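Local coordinates for viral macrophage inflammatory protein 2 (PDB 2FJ2), which binds a wide range of chemokine receptors and blocks infection by several strains of human immunodeficiency virus type 1, at residues Val40-Lys45 / Lys61-Leu66. Numbering follows the deposited sequence.
Sequences VIFLTK and KLMQQL
The ring of F42 lies between its own strand and the helix, with V40 over one face and L62 over the other. V40 CG2 sits 3.6 Å above the plane of the F42 ring, displaced toward its rim. From the opposite face L62 brings up CD1, 4.2 Å from the F42 ring centroid and 27° off the normal, a CH-pi contact. The outer end of the ring also runs into the base of that leucine, F42 CE2 coming within 3.4 Å of L62 CB, and the two side chains cross at about a right angle. CB of F42 already points to the helix, and with CG anti to the carbonyl carbon (chi1 -69°) the ring carries on between V40 and L62. M63 and L66 come in obliquely: M63 CG lies 4.2 Å from F42 CZ, while L66 CD1 is 4.0 Å from F42 CD2. V40 CG1 also faces M63 SD at 4.2 Å, though the pinched angle at M63 CG makes the sulfur position doubtful. All these contacts are apolar, and four of the five residues are buried.

This is the hydrophobic layer of the chemokine fold, where the C-terminal helix lies across a three-stranded antiparallel sheet. The axes of strand 40-44 and of the 61-65 part of helix 57-65 are 10.4 Å apart at their closest and make an angle of 58°. Strand 40-44 is the middle strand, flanked by 25-30 and 49-52. V59, one turn before L62 and M63, packs on V40 and F42, while A52 touches F42 from strand 49-52 and L25 touches L66 from strand 25-30.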
ATOM      1  N   VAL A  40      -9.687  -7.122   0.666  1.00 32.90           N
ATOM      2  CA  VAL A  40     -10.043  -6.618   1.987  1.00 31.30           C
ATOM      3  C   VAL A  40      -8.916  -6.952   2.968  1.00 34.24           C
ATOM      4  O   VAL A  40      -8.212  -7.941   2.767  1.00 32.19           O
ATOM      5  CB  VAL A  40     -11.376  -7.180   2.497  1.00 27.74           C
ATOM      6  CG1 VAL A  40     -12.244  -7.608   1.320  1.00 40.30           C
ATOM      7  CG2 VAL A  40     -11.139  -8.337   3.451  1.00 18.37           C
ATOM      8  N   ILE A  41      -8.751  -6.127   3.990  1.00 34.77           N
ATOM      9  CA  ILE A  41      -7.751  -6.313   5.029  1.00 30.68           C
ATOM     10  C   ILE A  41      -8.416  -6.499   6.396  1.00 28.53           C
ATOM     11  O   ILE A  41      -9.119  -5.600   6.861  1.00 14.53           O
ATOM     12  CB  ILE A  41      -6.776  -5.128   5.132  1.00 31.46           C
ATOM     13  CG1 ILE A  41      -5.901  -4.914   3.901  1.00 31.38           C
ATOM     14  CG2 ILE A  41      -5.905  -5.273   6.369  1.00 29.02           C
ATOM     15  CD1 ILE A  41      -5.305  -3.525   3.814  1.00 28.65           C
ATOM     16  N   PHE A  42      -8.194  -7.654   7.005  1.00 27.77           N
ATOM     17  CA  PHE A  42      -8.715  -8.005   8.309  1.00 19.72           C
ATOM     18  C   PHE A  42      -7.761  -7.562   9.411  1.00 21.55           C
ATOM     19  O   PHE A  42      -6.571  -7.870   9.339  1.00 22.10           O
ATOM     20  CB  PHE A  42      -8.925  -9.520   8.457  1.00 20.42           C
ATOM     21  CG  PHE A  42     -10.058 -10.020   7.582  1.00 19.68           C
ATOM     22  CD1 PHE A  42      -9.795 -10.857   6.512  1.00 26.58           C
ATOM     23  CD2 PHE A  42     -11.357  -9.630   7.849  1.00 17.06           C
ATOM     24  CE1 PHE A  42     -10.827 -11.296   5.700  1.00 25.83           C
ATOM     25  CE2 PHE A  42     -12.385 -10.064   7.031  1.00 17.33           C
ATOM     26  CZ  PHE A  42     -12.123 -10.893   5.957  1.00 19.12           C
ATOM     27  N   LEU A  43      -8.299  -6.874  10.413  1.00 19.74           N
ATOM     28  CA  LEU A  43      -7.453  -6.507  11.549  1.00 21.86           C
ATOM     29  C   LEU A  43      -7.481  -7.570  12.633  1.00 25.92           C
ATOM     30  O   LEU A  43      -8.537  -7.879  13.196  1.00 32.38           O
ATOM     31  CB  LEU A  43      -7.909  -5.152  12.104  1.00 22.03           C
ATOM     32  CG  LEU A  43      -7.570  -3.955  11.205  1.00 13.34           C
ATOM     33  CD1 LEU A  43      -7.037  -2.794  12.018  1.00 10.97           C
ATOM     34  CD2 LEU A  43      -6.570  -4.392  10.143  1.00 26.52           C
ATOM     35  N   THR A  44      -6.326  -8.159  12.949  1.00 26.64           N
ATOM     36  CA  THR A  44      -6.305  -9.128  14.049  1.00 25.60           C
ATOM     37  C   THR A  44      -6.068  -8.384  15.362  1.00 28.53           C
ATOM     38  O   THR A  44      -5.564  -7.259  15.337  1.00 36.86           O
ATOM     39  CB  THR A  44      -5.245 -10.222  13.872  1.00 25.78           C
ATOM     40  OG1 THR A  44      -3.956  -9.718  14.245  1.00 36.52           O
ATOM     41  CG2 THR A  44      -5.136 -10.636  12.415  1.00 19.95           C
ATOM     42  N   LYS A  45      -6.418  -8.987  16.488  1.00 31.35           N
ATOM     43  CA  LYS A  45      -6.400  -8.297  17.774  1.00 36.09           C
ATOM     44  C   LYS A  45      -5.012  -7.956  18.297  1.00 43.75           C
ATOM     45  O   LYS A  45      -4.863  -7.558  19.462  1.00 43.87           O
ATOM     46  CB  LYS A  45      -7.164  -9.142  18.810  1.00 35.43           C
ATOM     47  CG  LYS A  45      -8.622  -8.726  18.939  1.00 39.49           C
ATOM     48  CD  LYS A  45      -9.490  -9.867  19.447  1.00 39.81           C
ATOM     49  CE  LYS A  45      -9.650 -10.951  18.390  1.00 37.22           C
ATOM     50  NZ  LYS A  45     -10.998 -11.580  18.450  1.00 40.75           N
ATOM     51  N   LYS A  61     -18.030 -14.145   4.572  1.00 30.68           N
ATOM     52  CA  LYS A  61     -18.561 -14.437   5.896  1.00 29.12           C
ATOM     53  C   LYS A  61     -18.030 -13.404   6.887  1.00 24.69           C
ATOM     54  O   LYS A  61     -18.780 -12.715   7.569  1.00 29.27           O
ATOM     55  CB  LYS A  61     -18.182 -15.831   6.394  1.00 29.90           C
ATOM     56  CG  LYS A  61     -19.018 -16.974   5.858  1.00 30.80           C
ATOM     57  CD  LYS A  61     -20.131 -16.471   4.951  1.00 35.23           C
ATOM     58  CE  LYS A  61     -21.408 -16.205   5.735  1.00 36.11           C
ATOM     59  NZ  LYS A  61     -22.216 -17.441   5.926  1.00 39.51           N
ATOM     60  N   LEU A  62     -16.702 -13.329   6.942  1.00 23.74           N
ATOM     61  CA  LEU A  62     -16.069 -12.412   7.885  1.00 27.60           C
ATOM     62  C   LEU A  62     -16.452 -10.966   7.618  1.00 25.04           C
ATOM     63  O   LEU A  62     -16.466 -10.165   8.550  1.00 18.36           O
ATOM     64  CB  LEU A  62     -14.545 -12.586   7.837  1.00 32.37           C
ATOM     65  CG  LEU A  62     -14.115 -14.039   8.115  1.00 35.31           C
ATOM     66  CD1 LEU A  62     -12.700 -14.275   7.627  1.00 34.86           C
ATOM     67  CD2 LEU A  62     -14.270 -14.356   9.595  1.00 27.84           C
ATOM     68  N   MET A  63     -16.759 -10.631   6.371  1.00 24.82           N
ATOM     69  CA  MET A  63     -17.065  -9.239   6.040  1.00 26.84           C
ATOM     70  C   MET A  63     -18.414  -8.848   6.620  1.00 31.86           C
ATOM     71  O   MET A  63     -18.718  -7.687   6.889  1.00 30.15           O
ATOM     72  CB  MET A  63     -17.016  -9.061   4.526  1.00 42.38           C
ATOM     73  CG  MET A  63     -15.601  -9.468   4.155  1.00 28.78           C
ATOM     74  SD  MET A  63     -16.098  -8.650   2.627  1.00 42.01           S
ATOM     75  CE  MET A  63     -17.261  -9.919   2.188  1.00 44.55           C
ATOM     76  N   GLN A  64     -19.231  -9.880   6.827  1.00 34.82           N
ATOM     77  CA  GLN A  64     -20.522  -9.699   7.476  1.00 28.42           C
ATOM     78  C   GLN A  64     -20.344  -9.552   8.990  1.00 25.48           C
ATOM     79  O   GLN A  64     -20.677  -8.520   9.569  1.00 26.62           O
ATOM     80  CB  GLN A  64     -21.449 -10.876   7.181  1.00 24.94           C
ATOM     81  CG  GLN A  64     -22.159 -10.848   5.840  1.00 27.73           C
ATOM     82  CD  GLN A  64     -22.966 -12.119   5.635  1.00 34.30           C
ATOM     83  OE1 GLN A  64     -24.180 -12.098   5.434  1.00 33.28           O
ATOM     84  NE2 GLN A  64     -22.262 -13.246   5.699  1.00 41.30           N
ATOM     85  N   GLN A  65     -19.832 -10.611   9.597  1.00 25.42           N
ATOM     86  CA  GLN A  65     -19.754 -10.832  11.025  1.00 25.57           C
ATOM     87  C   GLN A  65     -18.873  -9.809  11.730  1.00 29.37           C
ATOM     88  O   GLN A  65     -18.992  -9.600  12.927  1.00 28.80           O
ATOM     89  CB  GLN A  65     -19.185 -12.227  11.325  1.00 24.69           C
ATOM     90  CG  GLN A  65     -19.919 -13.384  10.668  1.00 19.51           C
ATOM     91  CD  GLN A  65     -19.271 -14.711  11.014  1.00 21.95           C
ATOM     92  OE1 GLN A  65     -18.046 -14.844  10.980  1.00 27.20           O
ATOM     93  NE2 GLN A  65     -20.097 -15.694  11.351  1.00 31.04           N
ATOM     94  N   LEU A  66     -17.980  -9.204  10.960  1.00 30.76           N
ATOM     95  CA  LEU A  66     -16.959  -8.320  11.504  1.00 22.47           C
ATOM     96  C   LEU A  66     -17.284  -6.868  11.174  1.00 14.59           C
ATOM     97  O   LEU A  66     -17.799  -6.619  10.085  1.00 12.01           O
ATOM     98  CB  LEU A  66     -15.589  -8.749  10.966  1.00 20.61           C
ATOM     99  CG  LEU A  66     -14.952  -9.946  11.678  1.00 20.22           C
ATOM    100  CD1 LEU A  66     -13.661 -10.385  11.011  1.00 11.62           C
ATOM    101  CD2 LEU A  66     -14.694  -9.603  13.140  1.00 34.82           C
TER